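PDB 5B6T: glycosyl hydrolase family 62 protein from Coprinopsis cinerea, which hydrolyses alpha-L-arabinofuranoside linkages, probably releasing arabinose side groups from arabinoxylan, as a family 62 alpha-L-arabinofuranosidase. Local coordinates for residues A[71-85]-A[96-108]. Numbering follows the deposited sequence.
Sequences LDQAPLGTGYRAAPQ and YLVYQNGNAAYST
Arg81 lies beside Tyr99, both side chains pointing the same way, with the guanidinium and ring planes 37° apart. Arg81 CB sits 3.9 Å from Tyr99 CD2, and CG lies 3.6 Å from CE2 of that ring. A bend at chi2 (94°) then turns the chain back into its own loop. There NE and NH2 grip one atom, Leu76 O, side-on; NH2 is 2.9 Å from that oxygen and nearly in line with the carbonyl. NH1 bonds to Tyr80 O, and Thr78 O lies over one guanidinium face, toward its rim. With an alanine here, the Leu76 and Tyr80 carbonyls would probably lose their side-chain donor, and Tyr99 CE2 its contact with CG. Leu76 approaches that ring from the opposite direction, CD1 3.9 Å from Tyr99 OH, which donates to Ser107 OG, itself also hydrogen-bonded to Thr119 O. Beyond Arg81 the chain enters an antiparallel hairpin: Ala82 pairs with Gln100 and Gln85 with Val98, and the shift of one residue between them is a beta bulge. Gln100 NE2 gives Tyr80 OH a nearly straight 3.0 Å bond in its amide plane (177°), and its OE1 accepts from Asp143 N on the adjoining blade of the propeller. A guanidinium tied to backbone carbonyls and an amide held at both ends are consistent with a loop held largely by polar bonds, while Arg81 CB and CG and Leu76 CD1 pack on Tyr99.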
loop_
_atom_site.group_PDB
_atom_site.type_symbol
_atom_site.label_atom_id
_atom_site.label_comp_id
_atom_site.label_asym_id
_atom_site.label_seq_id
_atom_site.Cartn_x
_atom_site.Cartn_y
_atom_site.Cartn_z
ATOM N N LEU A 71 8.318 -6.706 13.972
ATOM C CA LEU A 71 8.624 -7.909 13.206
ATOM C C LEU A 71 10.111 -8.205 13.112
ATOM O O LEU A 71 10.489 -9.292 12.661
ATOM C CB LEU A 71 7.965 -7.876 11.824
ATOM C CG LEU A 71 6.443 -7.928 11.868
ATOM C CD1 LEU A 71 5.898 -7.690 10.466
ATOM C CD2 LEU A 71 5.941 -9.261 12.428
ATOM N N ASP A 72 10.951 -7.283 13.580
ATOM C CA ASP A 72 12.379 -7.600 13.696
ATOM C C ASP A 72 12.674 -8.679 14.744
ATOM O O ASP A 72 13.772 -9.236 14.758
ATOM C CB ASP A 72 13.229 -6.326 13.898
ATOM C CG ASP A 72 12.960 -5.591 15.229
ATOM O OD1 ASP A 72 12.475 -6.168 16.182
ATOM O OD2 ASP A 72 13.399 -4.416 15.339
ATOM N N GLN A 73 11.694 -9.009 15.578
ATOM C CA GLN A 73 11.787 -10.130 16.509
ATOM C C GLN A 73 11.520 -11.510 15.869
ATOM O O GLN A 73 11.794 -12.558 16.482
ATOM C CB GLN A 73 10.868 -9.909 17.729
ATOM C CG GLN A 73 11.202 -8.659 18.508
ATOM C CD GLN A 73 12.633 -8.611 18.969
ATOM O OE1 GLN A 73 13.446 -7.798 18.477
ATOM N NE2 GLN A 73 12.968 -9.476 19.886
ATOM N N ALA A 74 10.899 -11.488 14.687
ATOM C CA ALA A 74 10.684 -12.679 13.875
ATOM C C ALA A 74 11.937 -12.905 13.035
ATOM O O ALA A 74 12.826 -12.031 12.948
ATOM C CB ALA A 74 9.459 -12.484 12.954
ATOM N N PRO A 75 11.993 -14.058 12.350
ATOM C CA PRO A 75 13.109 -14.256 11.418
ATOM C C PRO A 75 13.220 -13.153 10.350
ATOM O O PRO A 75 14.300 -12.871 9.853
ATOM C CB PRO A 75 12.804 -15.618 10.827
ATOM C CG PRO A 75 12.141 -16.359 11.975
ATOM C CD PRO A 75 11.263 -15.310 12.614
ATOM N N LEU A 76 12.107 -12.473 10.040
ATOM C CA LEU A 76 12.155 -11.304 9.165
ATOM C C LEU A 76 13.295 -10.325 9.538
ATOM O O LEU A 76 14.008 -9.819 8.669
ATOM C CB LEU A 76 10.782 -10.605 9.200
ATOM C CG LEU A 76 10.587 -9.439 8.229
ATOM C CD1 LEU A 76 9.152 -9.381 7.703
ATOM C CD2 LEU A 76 10.945 -8.099 8.866
ATOM N N GLY A 77 13.454 -10.087 10.833
ATOM C CA GLY A 77 14.720 -9.558 11.378
ATOM C C GLY A 77 14.957 -8.070 11.254
ATOM O O GLY A 77 14.138 -7.344 10.700
ATOM N N THR A 78 16.054 -7.625 11.880
ATOM C CA THR A 78 16.507 -6.256 11.810
ATOM C C THR A 78 17.119 -5.929 10.454
ATOM O O THR A 78 17.388 -6.806 9.629
ATOM C CB THR A 78 17.559 -5.945 12.906
ATOM O OG1 THR A 78 18.651 -6.859 12.790
ATOM C CG2 THR A 78 16.947 -6.020 14.297
ATOM N N GLY A 79 17.268 -4.638 10.244
ATOM C CA GLY A 79 17.715 -4.096 8.996
ATOM C C GLY A 79 16.584 -3.333 8.380
ATOM O O GLY A 79 15.524 -3.215 8.971
ATOM N N TYR A 80 16.825 -2.797 7.194
ATOM C CA TYR A 80 15.828 -2.011 6.499
ATOM C C TYR A 80 14.764 -2.917 5.869
ATOM O O TYR A 80 15.091 -3.819 5.080
ATOM C CB TYR A 80 16.511 -1.190 5.405
ATOM C CG TYR A 80 15.569 -0.424 4.517
ATOM C CD1 TYR A 80 15.118 0.833 4.872
ATOM C CD2 TYR A 80 15.115 -0.979 3.340
ATOM C CE1 TYR A 80 14.233 1.532 4.063
ATOM C CE2 TYR A 80 14.235 -0.286 2.523
ATOM C CZ TYR A 80 13.822 0.961 2.895
ATOM O OH TYR A 80 12.954 1.654 2.087
ATOM N N ARG A 81 13.502 -2.661 6.224
ATOM C CA ARG A 81 12.341 -3.235 5.525
ATOM C C ARG A 81 11.270 -2.155 5.568
ATOM O O ARG A 81 11.108 -1.482 6.584
ATOM C CB ARG A 81 11.798 -4.519 6.187
ATOM C CG ARG A 81 12.729 -5.722 6.167
ATOM C CD ARG A 81 13.540 -5.789 7.448
ATOM N NE ARG A 81 14.297 -7.033 7.579
ATOM C CZ ARG A 81 15.423 -7.305 6.940
ATOM N NH1 ARG A 81 15.977 -6.424 6.105
ATOM N NH2 ARG A 81 16.045 -8.442 7.185
ATOM N N ALA A 82 10.520 -2.008 4.481
ATOM C CA ALA A 82 9.470 -0.977 4.434
ATOM C C ALA A 82 8.374 -1.302 3.435
ATOM O O ALA A 82 8.614 -2.003 2.444
ATOM C CB ALA A 82 10.045 0.389 4.132
ATOM N N ALA A 83 7.198 -0.759 3.726
ATOM C CA ALA A 83 6.033 -0.735 2.821
ATOM C C ALA A 83 5.495 -2.127 2.499
ATOM O O ALA A 83 5.682 -2.669 1.400
ATOM C CB ALA A 83 6.313 0.100 1.561
ATOM N N PRO A 84 4.797 -2.710 3.465
ATOM C CA PRO A 84 4.374 -4.085 3.339
ATOM C C PRO A 84 3.059 -4.269 2.552
ATOM O O PRO A 84 2.223 -3.354 2.466
ATOM C CB PRO A 84 4.176 -4.500 4.792
ATOM C CG PRO A 84 3.704 -3.252 5.468
ATOM C CD PRO A 84 4.433 -2.140 4.782
ATOM N N GLN A 85 2.855 -5.495 2.042
ATOM C CA GLN A 85 1.598 -5.927 1.448
ATOM C C GLN A 85 1.375 -7.352 1.893
ATOM O O GLN A 85 2.190 -8.204 1.588
ATOM C CB GLN A 85 1.633 -5.886 -0.085
ATOM C CG GLN A 85 0.295 -6.314 -0.692
ATOM C CD GLN A 85 0.415 -6.803 -2.111
ATOM O OE1 GLN A 85 1.460 -7.246 -2.560
ATOM N NE2 GLN A 85 -0.705 -6.775 -2.810
ATOM N N TYR A 96 1.755 -14.415 2.337
ATOM C CA TYR A 96 2.928 -13.674 1.893
ATOM C C TYR A 96 2.873 -12.279 2.457
ATOM O O TYR A 96 1.770 -11.681 2.563
ATOM C CB TYR A 96 3.030 -13.616 0.354
ATOM C CG TYR A 96 3.631 -14.839 -0.269
ATOM C CD1 TYR A 96 2.945 -16.032 -0.308
ATOM C CD2 TYR A 96 4.910 -14.803 -0.815
ATOM C CE1 TYR A 96 3.522 -17.183 -0.847
ATOM C CE2 TYR A 96 5.483 -15.929 -1.349
ATOM C CZ TYR A 96 4.798 -17.110 -1.368
ATOM O OH TYR A 96 5.379 -18.250 -1.909
ATOM N N LEU A 97 4.051 -11.755 2.786
ATOM C CA LEU A 97 4.253 -10.353 3.162
ATOM C C LEU A 97 5.350 -9.833 2.219
ATOM O O LEU A 97 6.499 -10.297 2.289
ATOM C CB LEU A 97 4.709 -10.237 4.620
ATOM C CG LEU A 97 4.680 -8.828 5.203
ATOM C CD1 LEU A 97 3.247 -8.280 5.319
ATOM C CD2 LEU A 97 5.385 -8.769 6.562
ATOM N N VAL A 98 4.930 -8.964 1.307
ATOM C CA VAL A 98 5.754 -8.368 0.287
ATOM C C VAL A 98 6.177 -6.991 0.778
ATOM O O VAL A 98 5.386 -6.281 1.411
ATOM C CB VAL A 98 4.977 -8.300 -1.044
ATOM C CG1 VAL A 98 5.685 -7.424 -2.073
ATOM C CG2 VAL A 98 4.776 -9.691 -1.574
ATOM N N TYR A 99 7.428 -6.630 0.543
ATOM C CA TYR A 99 7.988 -5.350 1.016
ATOM C C TYR A 99 9.308 -5.088 0.282
ATOM O O TYR A 99 9.738 -5.911 -0.558
ATOM C CB TYR A 99 8.206 -5.369 2.549
ATOM C CG TYR A 99 8.991 -6.588 3.014
ATOM C CD1 TYR A 99 8.338 -7.749 3.374
ATOM C CD2 TYR A 99 10.378 -6.556 3.148
ATOM C CE1 TYR A 99 9.025 -8.866 3.778
ATOM C CE2 TYR A 99 11.079 -7.671 3.576
ATOM C CZ TYR A 99 10.394 -8.828 3.911
ATOM O OH TYR A 99 11.069 -9.972 4.311
ATOM N N GLN A 100 9.939 -3.962 0.605
ATOM C CA GLN A 100 11.237 -3.633 -0.005
ATOM C C GLN A 100 12.328 -3.689 1.052
ATOM O O GLN A 100 12.115 -3.374 2.229
ATOM C CB GLN A 100 11.184 -2.236 -0.629
ATOM C CG GLN A 100 11.092 -1.106 0.389
ATOM C CD GLN A 100 10.146 0.016 0.018
ATOM O OE1 GLN A 100 9.138 -0.178 -0.639
ATOM N NE2 GLN A 100 10.472 1.200 0.450
ATOM N N ASN A 101 13.508 -4.106 0.625
ATOM C CA ASN A 101 14.679 -4.157 1.472
ATOM C C ASN A 101 15.911 -3.641 0.726
ATOM O O ASN A 101 17.043 -3.954 1.130
ATOM C CB ASN A 101 14.932 -5.587 1.969
ATOM C CG ASN A 101 15.384 -6.521 0.870
ATOM O OD1 ASN A 101 15.206 -6.248 -0.325
ATOM N ND2 ASN A 101 15.951 -7.653 1.281
ATOM N N GLY A 102 15.699 -2.862 -0.320
ATOM C CA GLY A 102 16.736 -2.548 -1.322
ATOM C C GLY A 102 16.509 -3.315 -2.632
ATOM O O GLY A 102 16.892 -2.859 -3.740
ATOM N N ASN A 103 15.859 -4.469 -2.495
ATOM C CA ASN A 103 15.331 -5.268 -3.600
ATOM C C ASN A 103 13.807 -5.385 -3.377
ATOM O O ASN A 103 13.265 -4.795 -2.424
ATOM C CB ASN A 103 16.054 -6.629 -3.587
ATOM C CG ASN A 103 16.001 -7.370 -4.916
ATOM O OD1 ASN A 103 15.044 -7.301 -5.709
ATOM N ND2 ASN A 103 17.021 -8.177 -5.128
ATOM N N ALA A 104 13.125 -6.091 -4.251
ATOM C CA ALA A 104 11.735 -6.488 -4.048
ATOM C C ALA A 104 11.744 -7.787 -3.269
ATOM O O ALA A 104 12.271 -8.787 -3.742
ATOM C CB ALA A 104 11.051 -6.677 -5.399
ATOM N N ALA A 105 11.191 -7.764 -2.059
ATOM C CA ALA A 105 11.336 -8.866 -1.104
ATOM C C ALA A 105 10.031 -9.440 -0.606
ATOM O O ALA A 105 8.939 -8.840 -0.765
ATOM C CB ALA A 105 12.177 -8.417 0.070
ATOM N N TYR A 106 10.125 -10.627 0.004
ATOM C CA TYR A 106 8.964 -11.219 0.628
ATOM C C TYR A 106 9.328 -12.169 1.753
ATOM O O TYR A 106 10.441 -12.737 1.768
ATOM C CB TYR A 106 8.112 -11.979 -0.399
ATOM C CG TYR A 106 8.827 -13.187 -0.984
ATOM C CD1 TYR A 106 9.672 -13.037 -2.089
ATOM C CD2 TYR A 106 8.684 -14.446 -0.418
ATOM C CE1 TYR A 106 10.352 -14.113 -2.619
ATOM C CE2 TYR A 106 9.342 -15.551 -0.953
ATOM C CZ TYR A 106 10.185 -15.362 -2.026
ATOM O OH TYR A 106 10.861 -16.440 -2.572
ATOM N N SER A 107 8.385 -12.310 2.686
ATOM C CA SER A 107 8.392 -13.349 3.717
ATOM C C SER A 107 7.132 -14.191 3.573
ATOM O O SER A 107 6.134 -13.748 2.997
ATOM C CB SER A 107 8.439 -12.727 5.120
ATOM O OG SER A 107 9.628 -12.003 5.296
ATOM N N THR A 108 7.154 -15.383 4.134
ATOM C CA THR A 108 5.970 -16.225 4.161
ATOM C C THR A 108 5.656 -16.664 5.582
ATOM O O THR A 108 6.490 -16.554 6.473
ATOM C CB THR A 108 6.109 -17.472 3.277
ATOM O OG1 THR A 108 7.192 -18.286 3.744
ATOM C CG2 THR A 108 6.332 -17.049 1.846
HETATM O O HOH W 1 7.344 -2.365 -0.789
#